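Local coordinates for protein purine phosphoribosyltransferase (Pyrococcus horikoshii, PDB 1VDM) that probably transfers a phosphoribosyl group to a purine base, as a type I phosphoribosyltransferase, at residues M1-L6 / W139-W144; V55-F60 / I73-H78. One frame throughout, in Å; residues are numbered along the deposited sequence.

Contact 1 of 2, residues M1-L6 / W139-W144; sequences MDKVYL and WIVFPW
Tyr5 and Val141 run alongside each other. Chi1 of -61° sets Tyr5 CG beside its own backbone N, and the ring beyond it lies against the valine. CD2 of the ring approaches CB of Val141 to 3.7 Å and also touches CG1. Val141 CG2 sits over the ring as an off-centre CH-pi contact, 4.2 Å from the centroid. CD of Lys3, midway along its extended chain, packs on the same methyl at 3.9 Å. An alanine in place of Tyr5 would probably leave CB, CG1 and CG2 of Val141 without the ring atoms that lie against them.

On the other face, Leu6 crosses Ile140 obliquely, with CG 3.9 Å from Ile140 CG2. Leu6 CD1 also reaches CE2 of Phe142.

The backbones pair as parallel strands. Val4 N donates to Trp139 O at 2.8 Å, and Val141 N to Val4 O. Val141 O takes Leu6 N and a water that also donates to Leu6 O.

Strands 3-5 and 139-141 form a small sheet, consistent with the hood of type I phosphoribosyltransferases. Ile140, and Phe142 just after the strand, rest on Val92 of strand 92-93. Pro143 meets helix 8-23, and Trp9 of a second subunit donates to Pro143 O.

Contact 2 of 2, residues V55-F60 / I73-H78; sequences VIDVKF and ITIPIH
Lys59 reaches across to Thr74 with a bent side chain. Its CB lies 3.7 Å from Thr74 OG1. CG passes the same oxygen at longer range. The chain is bent at chi2, chi3 and chi4, and CD and CE both come 3.3 Å from Thr74 OG1. At the tip, NZ donates to Thr74 OG1 at 2.7 Å. NZ is also only 3.0 Å from Thr74 CG2, too close for comfort, so the exact position of the tip is doubtful. As modelled, NZ forms a salt bridge to OD1 of Asp57 (2.8 Å), which it meets from above the carboxylate plane. The ammonium group then joins the hydroxyl of one segment to the carboxylate of the other.

The side chains of Asp57 and Thr74 are neighbours that extend in a common direction. Thr74 and Ile75 both face Asp57, which makes a classic beta bulge where the chain leaves strand 70-73 and turns a corner at Thr74. Asp57 N donates to Ile75 O at 2.8 Å, in the carbonyl plane and on a lone pair. Asp57 O receives weak bonds from the N atoms of both Thr74 and Ile75.

CB of Asp57 packs on CB of Ile75 at 3.6 Å. Further along, Ile56 and Ile77 meet at a slant, with Ile56 CB 3.7 Å from Ile77 CG2. Ile56 CA also makes a CA-H...O contact with Ile75 O.

On its other side strand 53-61 pairs with strand 29-33, Ile56 bonding through its backbone to Gly32 and Ala34. Val58 faces helix 97-107. Val55 packs on Leu38 of a third subunit.

The centres of the two contacts are 25 Å apart, and their nearest atoms are about 12 Å apart, so they do not touch. Along the chain, contact 2 is nested inside the long loop closed by contact 1. Contact 1 joins the N-terminal strand to strand 139-141, near the end of the chain, in a sheet of its own. Contact 2 is local and lies at one edge of the mixed sheet. The two contacts share no sheet. Contact 2 belongs to the core sheet, of strand order 3-2-1-4-5, while contact 1 lies in what is probably the separate hood region. The second, third and fourth subunits approach contact 1, and the third also contact 2.

Contact 1 of 2, residues M1-L6 / W139-W144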
ATOM      1  N   MET G   1      12.571   1.982  44.124  1.00 62.29           N
ATOM      2  CA  MET G   1      13.241   1.344  42.953  1.00 62.87           C
ATOM      3  C   MET G   1      14.750   1.549  42.930  1.00 61.35           C
ATOM      4  O   MET G   1      15.247   2.591  42.491  1.00 60.05           O
ATOM      5  CB  MET G   1      12.629   1.862  41.648  1.00 64.98           C
ATOM      6  CG  MET G   1      11.304   1.197  41.305  1.00 66.32           C
ATOM      7  SD  MET G   1      10.417   2.005  39.966  1.00 68.98           S
ATOM      8  CE  MET G   1       9.295   3.014  40.916  1.00 70.14           C
ATOM      9  N   ASP G   2      15.465   0.533  43.403  1.00 59.94           N
ATOM     10  CA  ASP G   2      16.922   0.552  43.456  1.00 59.09           C
ATOM     11  C   ASP G   2      17.538  -0.179  42.268  1.00 55.20           C
ATOM     12  O   ASP G   2      18.618  -0.771  42.370  1.00 56.46           O
ATOM     13  CB  ASP G   2      17.407  -0.079  44.767  1.00 63.03           C
ATOM     14  CG  ASP G   2      16.636  -1.341  45.131  1.00 66.33           C
ATOM     15  OD1 ASP G   2      16.636  -2.304  44.327  1.00 67.49           O
ATOM     16  OD2 ASP G   2      16.028  -1.366  46.226  1.00 68.47           O
ATOM     17  N   LYS G   3      16.827  -0.144  41.147  1.00 50.37           N
ATOM     18  CA  LYS G   3      17.287  -0.767  39.916  1.00 45.87           C
ATOM     19  C   LYS G   3      17.346   0.298  38.824  1.00 43.25           C
ATOM     20  O   LYS G   3      16.680   1.336  38.912  1.00 42.70           O
ATOM     21  CB  LYS G   3      16.329  -1.876  39.493  1.00 45.69           C
ATOM     22  CG  LYS G   3      16.436  -3.152  40.290  1.00 43.20           C
ATOM     23  CD  LYS G   3      15.381  -4.146  39.833  1.00 43.90           C
ATOM     24  CE  LYS G   3      15.531  -5.481  40.531  1.00 43.78           C
ATOM     25  NZ  LYS G   3      14.465  -6.427  40.113  1.00 44.48           N
ATOM     26  N   VAL G   4      18.159   0.056  37.805  1.00 40.41           N
ATOM     27  CA  VAL G   4      18.269   0.999  36.695  1.00 38.16           C
ATOM     28  C   VAL G   4      17.631   0.393  35.446  1.00 37.20           C
ATOM     29  O   VAL G   4      18.087  -0.637  34.937  1.00 37.76           O
ATOM     30  CB  VAL G   4      19.746   1.370  36.395  1.00 38.24           C
ATOM     31  CG1 VAL G   4      19.855   2.112  35.061  1.00 36.91           C
ATOM     32  CG2 VAL G   4      20.277   2.241  37.498  1.00 35.36           C
ATOM     33  N   TYR G   5      16.565   1.036  34.971  1.00 35.79           N
ATOM     34  CA  TYR G   5      15.847   0.568  33.782  1.00 34.40           C
ATOM     35  C   TYR G   5      16.235   1.337  32.524  1.00 33.03           C
ATOM     36  O   TYR G   5      15.665   2.380  32.224  1.00 34.24           O
ATOM     37  CB  TYR G   5      14.326   0.678  33.980  1.00 32.49           C
ATOM     38  CG  TYR G   5      13.807  -0.146  35.121  1.00 32.80           C
ATOM     39  CD1 TYR G   5      13.929   0.302  36.441  1.00 32.51           C
ATOM     40  CD2 TYR G   5      13.235  -1.397  34.894  1.00 32.81           C
ATOM     41  CE1 TYR G   5      13.496  -0.480  37.507  1.00 34.90           C
ATOM     42  CE2 TYR G   5      12.799  -2.189  35.953  1.00 34.49           C
ATOM     43  CZ  TYR G   5      12.935  -1.725  37.256  1.00 36.48           C
ATOM     44  OH  TYR G   5      12.536  -2.511  38.306  1.00 40.07           O
ATOM     45  N   LEU G   6      17.200   0.803  31.793  1.00 31.11           N
ATOM     46  CA  LEU G   6      17.685   1.377  30.538  1.00 28.67           C
ATOM     47  C   LEU G   6      16.652   1.256  29.408  1.00 28.53           C
ATOM     48  O   LEU G   6      16.173   0.178  29.082  1.00 25.46           O
ATOM     49  CB  LEU G   6      18.972   0.649  30.147  1.00 27.76           C
ATOM     50  CG  LEU G   6      20.202   1.208  30.866  1.00 27.76           C
ATOM     51  CD1 LEU G   6      21.512   0.711  30.251  1.00 27.76           C
ATOM     52  CD2 LEU G   6      20.265   2.734  30.836  1.00 27.76           C
ATOM     53  N   TRP G 139      21.522  -2.620  40.155  1.00 40.31           N
ATOM     54  CA  TRP G 139      21.303  -3.708  39.215  1.00 39.74           C
ATOM     55  C   TRP G 139      20.616  -3.074  38.001  1.00 38.97           C
ATOM     56  O   TRP G 139      19.674  -2.276  38.145  1.00 37.42           O
ATOM     57  CB  TRP G 139      20.422  -4.800  39.823  1.00 40.68           C
ATOM     58  CG  TRP G 139      20.056  -5.879  38.839  1.00 43.44           C
ATOM     59  CD1 TRP G 139      18.935  -5.935  38.060  1.00 45.31           C
ATOM     60  CD2 TRP G 139      20.835  -7.035  38.499  1.00 43.69           C
ATOM     61  NE1 TRP G 139      18.967  -7.051  37.256  1.00 45.09           N
ATOM     62  CE2 TRP G 139      20.120  -7.744  37.505  1.00 44.25           C
ATOM     63  CE3 TRP G 139      22.068  -7.540  38.934  1.00 43.18           C
ATOM     64  CZ2 TRP G 139      20.595  -8.932  36.942  1.00 43.47           C
ATOM     65  CZ3 TRP G 139      22.541  -8.723  38.373  1.00 44.21           C
ATOM     66  CH2 TRP G 139      21.803  -9.405  37.386  1.00 43.89           C
ATOM     67  N   ILE G 140      21.107  -3.410  36.811  1.00 36.66           N
ATOM     68  CA  ILE G 140      20.548  -2.853  35.586  1.00 35.16           C
ATOM     69  C   ILE G 140      19.571  -3.779  34.872  1.00 32.93           C
ATOM     70  O   ILE G 140      19.904  -4.921  34.543  1.00 31.79           O
ATOM     71  CB  ILE G 140      21.652  -2.494  34.565  1.00 35.02           C
ATOM     72  CG1 ILE G 140      22.745  -1.672  35.234  1.00 35.41           C
ATOM     73  CG2 ILE G 140      21.047  -1.685  33.414  1.00 35.93           C
ATOM     74  CD1 ILE G 140      23.944  -1.471  34.358  1.00 36.22           C
ATOM     75  N   VAL G 141      18.363  -3.277  34.638  1.00 30.37           N
ATOM     76  CA  VAL G 141      17.366  -4.044  33.901  1.00 31.42           C
ATOM     77  C   VAL G 141      17.386  -3.481  32.487  1.00 31.01           C
ATOM     78  O   VAL G 141      16.999  -2.338  32.261  1.00 31.35           O
ATOM     79  CB  VAL G 141      15.943  -3.877  34.468  1.00 30.72           C
ATOM     80  CG1 VAL G 141      14.977  -4.712  33.653  1.00 29.34           C
ATOM     81  CG2 VAL G 141      15.906  -4.293  35.931  1.00 31.50           C
ATOM     82  N   PHE G 142      17.863  -4.278  31.542  1.00 30.23           N
ATOM     83  CA  PHE G 142      17.930  -3.845  30.153  1.00 29.48           C
ATOM     84  C   PHE G 142      16.555  -3.859  29.470  1.00 29.06           C
ATOM     85  O   PHE G 142      15.617  -4.512  29.946  1.00 28.80           O
ATOM     86  CB  PHE G 142      18.932  -4.708  29.389  1.00 30.36           C
ATOM     87  CG  PHE G 142      20.348  -4.484  29.809  1.00 31.32           C
ATOM     88  CD1 PHE G 142      20.998  -5.391  30.645  1.00 31.62           C
ATOM     89  CD2 PHE G 142      21.035  -3.346  29.389  1.00 31.92           C
ATOM     90  CE1 PHE G 142      22.323  -5.171  31.057  1.00 30.99           C
ATOM     91  CE2 PHE G 142      22.360  -3.115  29.797  1.00 30.09           C
ATOM     92  CZ  PHE G 142      23.003  -4.029  30.632  1.00 29.95           C
ATOM     93  N   PRO G 143      16.426  -3.144  28.330  1.00 27.49           N
ATOM     94  CA  PRO G 143      15.167  -3.056  27.578  1.00 26.00           C
ATOM     95  C   PRO G 143      14.642  -4.409  27.106  1.00 28.48           C
ATOM     96  O   PRO G 143      13.445  -4.570  26.888  1.00 28.65           O
ATOM     97  CB  PRO G 143      15.521  -2.154  26.394  1.00 25.62           C
ATOM     98  CG  PRO G 143      16.827  -1.543  26.750  1.00 27.13           C
ATOM     99  CD  PRO G 143      17.533  -2.580  27.539  1.00 25.39           C
ATOM    100  N   TRP G 144      15.540  -5.374  26.946  1.00 29.56           N
ATOM    101  CA  TRP G 144      15.156  -6.706  26.482  1.00 30.29           C
ATOM    102  C   TRP G 144      14.960  -7.738  27.599  1.00 31.05           C
ATOM    103  O   TRP G 144      14.834  -8.935  27.333  1.00 31.02           O
ATOM    104  CB  TRP G 144      16.207  -7.225  25.505  1.00 27.45           C
ATOM    105  CG  TRP G 144      17.534  -7.474  26.134  1.00 26.15           C
ATOM    106  CD1 TRP G 144      17.940  -8.614  26.785  1.00 26.72           C
ATOM    107  CD2 TRP G 144      18.653  -6.572  26.170  1.00 26.24           C
ATOM    108  NE1 TRP G 144      19.250  -8.472  27.225  1.00 26.44           N
ATOM    109  CE2 TRP G 144      19.707  -7.230  26.858  1.00 25.07           C
ATOM    110  CE3 TRP G 144      18.868  -5.276  25.688  1.00 25.41           C
ATOM    111  CZ2 TRP G 144      20.952  -6.633  27.070  1.00 25.84           C
ATOM    112  CZ3 TRP G 144      20.117  -4.681  25.902  1.00 27.70           C
ATOM    113  CH2 TRP G 144      21.137  -5.362  26.586  1.00 28.01           C
TER
HETATM  114  O   HOH W   1      14.783  -1.796  30.824  1.00 24.59           O

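Contact 2 of 2, residues V55-F60 / I73-H78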
ATOM      1  N   VAL G  55      29.762 -15.877  18.361  1.00 48.26           N
ATOM      2  CA  VAL G  55      29.028 -15.931  19.614  1.00 49.13           C
ATOM      3  C   VAL G  55      29.617 -16.898  20.632  1.00 50.45           C
ATOM      4  O   VAL G  55      29.989 -18.029  20.304  1.00 51.05           O
ATOM      5  CB  VAL G  55      27.559 -16.311  19.371  1.00 48.09           C
ATOM      6  CG1 VAL G  55      26.831 -16.460  20.696  1.00 47.59           C
ATOM      7  CG2 VAL G  55      26.891 -15.244  18.524  1.00 49.42           C
ATOM      8  N   ILE G  56      29.711 -16.437  21.875  1.00 50.75           N
ATOM      9  CA  ILE G  56      30.217 -17.271  22.955  1.00 50.11           C
ATOM     10  C   ILE G  56      29.239 -17.188  24.122  1.00 50.28           C
ATOM     11  O   ILE G  56      28.679 -16.127  24.395  1.00 49.00           O
ATOM     12  CB  ILE G  56      31.626 -16.819  23.419  1.00 49.29           C
ATOM     13  CG1 ILE G  56      32.243 -17.909  24.301  1.00 49.83           C
ATOM     14  CG2 ILE G  56      31.538 -15.495  24.172  1.00 48.34           C
ATOM     15  CD1 ILE G  56      33.746 -17.784  24.495  1.00 48.03           C
ATOM     16  N   ASP G  57      29.011 -18.317  24.785  1.00 51.64           N
ATOM     17  CA  ASP G  57      28.105 -18.360  25.933  1.00 53.31           C
ATOM     18  C   ASP G  57      28.831 -19.016  27.099  1.00 54.02           C
ATOM     19  O   ASP G  57      29.256 -20.171  27.013  1.00 51.55           O
ATOM     20  CB  ASP G  57      26.833 -19.156  25.601  1.00 54.17           C
ATOM     21  CG  ASP G  57      25.673 -18.857  26.558  1.00 55.97           C
ATOM     22  OD1 ASP G  57      24.547 -19.349  26.300  1.00 57.75           O
ATOM     23  OD2 ASP G  57      25.880 -18.130  27.560  1.00 54.60           O
ATOM     24  N   VAL G  58      28.987 -18.263  28.181  1.00 55.75           N
ATOM     25  CA  VAL G  58      29.654 -18.770  29.373  1.00 57.37           C
ATOM     26  C   VAL G  58      28.629 -18.897  30.492  1.00 58.77           C
ATOM     27  O   VAL G  58      27.852 -17.977  30.744  1.00 60.27           O
ATOM     28  CB  VAL G  58      30.788 -17.829  29.820  1.00 56.42           C
ATOM     29  CG1 VAL G  58      31.488 -18.405  31.034  1.00 57.76           C
ATOM     30  CG2 VAL G  58      31.780 -17.639  28.683  1.00 55.01           C
ATOM     31  N   LYS G  59      28.623 -20.042  31.158  1.00 60.31           N
ATOM     32  CA  LYS G  59      27.673 -20.260  32.241  1.00 62.65           C
ATOM     33  C   LYS G  59      28.375 -20.734  33.514  1.00 63.26           C
ATOM     34  O   LYS G  59      29.454 -21.309  33.483  1.00 62.75           O
ATOM     35  CB  LYS G  59      26.659 -21.308  31.784  1.00 63.05           C
ATOM     36  CG  LYS G  59      25.229 -20.763  31.768  1.00 65.97           C
ATOM     37  CD  LYS G  59      24.372 -21.413  30.680  1.00 67.74           C
ATOM     38  CE  LYS G  59      24.032 -20.441  29.544  1.00 68.45           C
ATOM     39  NZ  LYS G  59      23.898 -21.179  28.290  1.00 71.72           N
ATOM     40  N   PHE G  60      27.753 -20.472  34.660  1.00 64.79           N
ATOM     41  CA  PHE G  60      28.388 -20.862  35.920  1.00 66.38           C
ATOM     42  C   PHE G  60      27.503 -21.789  36.772  1.00 68.38           C
ATOM     43  O   PHE G  60      26.309 -21.576  36.951  1.00 67.39           O
ATOM     44  CB  PHE G  60      28.713 -19.587  36.701  1.00 64.63           C
ATOM     45  CG  PHE G  60      29.829 -18.845  36.031  1.00 64.27           C
ATOM     46  CD1 PHE G  60      29.533 -17.846  35.112  1.00 63.89           C
ATOM     47  CD2 PHE G  60      31.145 -19.136  36.350  1.00 63.56           C
ATOM     48  CE1 PHE G  60      30.562 -17.134  34.513  1.00 62.30           C
ATOM     49  CE2 PHE G  60      32.172 -18.416  35.747  1.00 62.78           C
ATOM     50  CZ  PHE G  60      31.886 -17.414  34.827  1.00 62.05           C
ATOM     51  N   ILE G  73      31.352 -23.542  29.169  1.00 65.51           N
ATOM     52  CA  ILE G  73      31.081 -22.866  27.906  1.00 63.38           C
ATOM     53  C   ILE G  73      29.984 -23.535  27.084  1.00 63.11           C
ATOM     54  O   ILE G  73      30.226 -24.527  26.397  1.00 62.10           O
ATOM     55  CB  ILE G  73      32.365 -22.762  27.066  1.00 61.85           C
ATOM     56  CG1 ILE G  73      33.402 -21.937  27.835  1.00 62.51           C
ATOM     57  CG2 ILE G  73      32.063 -22.116  25.722  1.00 61.65           C
ATOM     58  CD1 ILE G  73      34.667 -21.632  27.064  1.00 62.71           C
ATOM     59  N   THR G  74      28.781 -22.964  27.165  1.00 63.42           N
ATOM     60  CA  THR G  74      27.595 -23.450  26.454  1.00 64.07           C
ATOM     61  C   THR G  74      27.777 -23.388  24.937  1.00 62.96           C
ATOM     62  O   THR G  74      27.637 -24.394  24.244  1.00 63.11           O
ATOM     63  CB  THR G  74      26.344 -22.606  26.817  1.00 65.21           C
ATOM     64  OG1 THR G  74      26.453 -22.135  28.165  1.00 67.31           O
ATOM     65  CG2 THR G  74      25.070 -23.436  26.670  1.00 67.50           C
ATOM     66  N   ILE G  75      28.068 -22.190  24.437  1.00 62.08           N
ATOM     67  CA  ILE G  75      28.282 -21.969  23.013  1.00 61.04           C
ATOM     68  C   ILE G  75      29.714 -21.490  22.803  1.00 60.42           C
ATOM     69  O   ILE G  75      30.078 -20.386  23.209  1.00 60.21           O
ATOM     70  CB  ILE G  75      27.321 -20.903  22.465  1.00 61.35           C
ATOM     71  CG1 ILE G  75      25.875 -21.320  22.735  1.00 61.12           C
ATOM     72  CG2 ILE G  75      27.556 -20.715  20.973  1.00 60.46           C
ATOM     73  CD1 ILE G  75      24.857 -20.287  22.310  1.00 62.41           C
ATOM     74  N   PRO G  76      30.547 -22.318  22.160  1.00 60.48           N
ATOM     75  CA  PRO G  76      31.945 -21.973  21.903  1.00 60.86           C
ATOM     76  C   PRO G  76      32.160 -21.161  20.636  1.00 61.08           C
ATOM     77  O   PRO G  76      31.250 -20.986  19.829  1.00 62.48           O
ATOM     78  CB  PRO G  76      32.604 -23.335  21.795  1.00 60.28           C
ATOM     79  CG  PRO G  76      31.570 -24.099  21.040  1.00 59.70           C
ATOM     80  CD  PRO G  76      30.273 -23.705  21.741  1.00 60.01           C
ATOM     81  N   ILE G  77      33.379 -20.663  20.480  1.00 61.86           N
ATOM     82  CA  ILE G  77      33.756 -19.916  19.295  1.00 63.02           C
ATOM     83  C   ILE G  77      34.904 -20.720  18.704  1.00 65.02           C
ATOM     84  O   ILE G  77      35.671 -21.337  19.442  1.00 64.48           O
ATOM     85  CB  ILE G  77      34.226 -18.476  19.633  1.00 61.77           C
ATOM     86  CG1 ILE G  77      35.343 -18.505  20.675  1.00 60.82           C
ATOM     87  CG2 ILE G  77      33.049 -17.651  20.121  1.00 60.83           C
ATOM     88  CD1 ILE G  77      35.858 -17.133  21.037  1.00 58.47           C
ATOM     89  N   HIS G  78      35.011 -20.740  17.381  1.00 67.70           N
ATOM     90  CA  HIS G  78      36.076 -21.498  16.734  1.00 70.02           C
ATOM     91  C   HIS G  78      36.870 -20.688  15.715  1.00 70.65           C
ATOM     92  O   HIS G  78      36.648 -19.490  15.559  1.00 69.94           O
ATOM     93  CB  HIS G  78      35.491 -22.749  16.076  1.00 71.02           C
ATOM     94  CG  HIS G  78      35.145 -23.837  17.047  1.00 71.95           C
ATOM     95  ND1 HIS G  78      36.093 -24.468  17.824  1.00 72.49           N
ATOM     96  CD2 HIS G  78      33.961 -24.417  17.354  1.00 72.55           C
ATOM     97  CE1 HIS G  78      35.507 -25.393  18.565  1.00 72.44           C
ATOM     98  NE2 HIS G  78      34.213 -25.382  18.299  1.00 72.99           N
TER